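PDB 1OG6: oxidoreductase YdhF from Escherichia coli, which binds NADPH in an aldo-keto reductase barrel and probably acts as an oxidoreductase, although its natural substrate is not established. Local coordinates for residues 61-65 and 113-118. Coordinates in Å, arbitrary orientation, origin at the centre of the assembly. Numbering follows the deposited sequence.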
# COMPACT_ATOMS: atom_id res chain seq x y z
N GLU C 61 15.94 -31.02 -7.95
CA GLU C 61 15.89 -31.58 -6.59
C GLU C 61 16.41 -33.01 -6.62
O GLU C 61 17.33 -33.37 -5.88
CB GLU C 61 14.46 -31.62 -6.07
CG GLU C 61 13.79 -30.30 -5.89
CD GLU C 61 12.53 -30.46 -5.08
OE1 GLU C 61 11.73 -31.36 -5.40
OE2 GLU C 61 12.34 -29.68 -4.12
N ALA C 62 15.79 -33.81 -7.49
CA ALA C 62 16.14 -35.20 -7.68
C ALA C 62 17.64 -35.36 -7.96
O ALA C 62 18.32 -36.19 -7.35
CB ALA C 62 15.33 -35.77 -8.82
N ALA C 63 18.15 -34.57 -8.89
CA ALA C 63 19.56 -34.63 -9.25
C ALA C 63 20.44 -34.42 -8.03
O ALA C 63 21.46 -35.09 -7.88
CB ALA C 63 19.86 -33.58 -10.29
N PHE C 64 20.04 -33.48 -7.17
CA PHE C 64 20.77 -33.13 -5.94
C PHE C 64 20.67 -34.23 -4.87
O PHE C 64 21.59 -34.42 -4.07
CB PHE C 64 20.22 -31.82 -5.38
CG PHE C 64 20.96 -31.29 -4.18
CD1 PHE C 64 22.19 -30.64 -4.32
CD2 PHE C 64 20.39 -31.34 -2.91
CE1 PHE C 64 22.82 -30.06 -3.22
CE2 PHE C 64 21.02 -30.77 -1.81
CZ PHE C 64 22.23 -30.12 -1.96
N GLY C 65 19.55 -34.93 -4.87
CA GLY C 65 19.34 -36.00 -3.91
C GLY C 65 20.24 -37.19 -4.17
O GLY C 65 20.43 -38.03 -3.29
N SER C 113 9.62 -33.53 -2.41
CA SER C 113 10.91 -32.89 -2.24
C SER C 113 11.74 -33.69 -1.26
O SER C 113 12.93 -33.92 -1.50
CB SER C 113 10.73 -31.46 -1.75
OG SER C 113 9.92 -30.72 -2.65
N LEU C 114 11.13 -34.11 -0.15
CA LEU C 114 11.86 -34.92 0.83
C LEU C 114 12.37 -36.16 0.11
O LEU C 114 13.51 -36.58 0.31
CB LEU C 114 10.96 -35.37 1.99
CG LEU C 114 10.47 -34.46 3.11
CD1 LEU C 114 11.54 -33.46 3.46
CD2 LEU C 114 9.21 -33.75 2.71
N ILE C 115 11.53 -36.74 -0.73
CA ILE C 115 11.88 -37.95 -1.48
C ILE C 115 12.98 -37.74 -2.52
O ILE C 115 13.90 -38.54 -2.62
CB ILE C 115 10.62 -38.57 -2.18
CG1 ILE C 115 9.82 -39.40 -1.17
CG2 ILE C 115 11.03 -39.42 -3.37
CD1 ILE C 115 8.58 -40.04 -1.76
N ASN C 116 12.87 -36.66 -3.29
CA ASN C 116 13.85 -36.36 -4.33
C ASN C 116 15.22 -36.01 -3.77
O ASN C 116 16.24 -36.44 -4.31
CB ASN C 116 13.35 -35.22 -5.20
CG ASN C 116 11.98 -35.50 -5.77
OD1 ASN C 116 11.77 -36.51 -6.44
ND2 ASN C 116 11.04 -34.60 -5.50
N LEU C 117 15.24 -35.22 -2.70
CA LEU C 117 16.50 -34.82 -2.07
C LEU C 117 17.06 -35.89 -1.12
O LEU C 117 18.10 -35.69 -0.50
CB LEU C 117 16.31 -33.51 -1.31
CG LEU C 117 15.95 -32.30 -2.17
CD1 LEU C 117 15.83 -31.06 -1.30
CD2 LEU C 117 17.01 -32.10 -3.24
N ALA C 118 16.37 -37.02 -1.03
CA ALA C 118 16.81 -38.10 -0.15
C ALA C 118 17.07 -37.55 1.24
O ALA C 118 18.08 -37.88 1.86
CB ALA C 118 18.07 -38.74 -0.70
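Backbone proximity is the first evidence of close helix packing: the CA of Gly65 lies 3.6 Å from the CA of Leu117, and the CA of Ala62 4.2 Å from that of Asn116. Two CA-H...O contacts converge on one carbonyl, Asn116 O, from Gly65 CA (3.2 Å, 163° at the hydrogen) and Ala62 CA (3.6 Å, 156°). An ideal CB on Gly65 would fall 1.7 Å from Asn116 O, a clash, so this close approach depends on Gly65 having no side chain. Asn116 O lies at the C-terminal end of helix 103-116, which closes in a Schellman motif with Ala118 at positive phi (51°); Ala118 CB is 3.6 Å from Gly65 O.

The polar contacts centre on the Glu61 carboxylate. Its OE1 accepts a weak hydrogen bond from Asn116 ND2 (3.3 Å, 136°); its OE2 lies 3.0 Å from Ser113 OG, but hydrogen-bonds to Ser82 OG, while Ser113 OG hydrogen-bonds to Ser109 O.

Apolar packing is carried by Leu117, whose CD2 lies 3.5 Å from Phe64 CD2, at the ring edge, 3.8 Å from Glu61 CB and, very tightly, 2.9 Å from Glu61 O.

The contact joins successive outer helices of the alpha/beta barrel, with strands 79-87 and 98-99 between them in sequence. Glu61 lies about 6 Å, side chain to side chain, from Tyr55, the proton donor inferred by similarity. Leu117 packs on Ile80 of strand 79-87 and Leu122 of strand 122-127, the barrel wall, while Phe64 packs on Leu34 and Ile38 of the neighbouring helix 31-42.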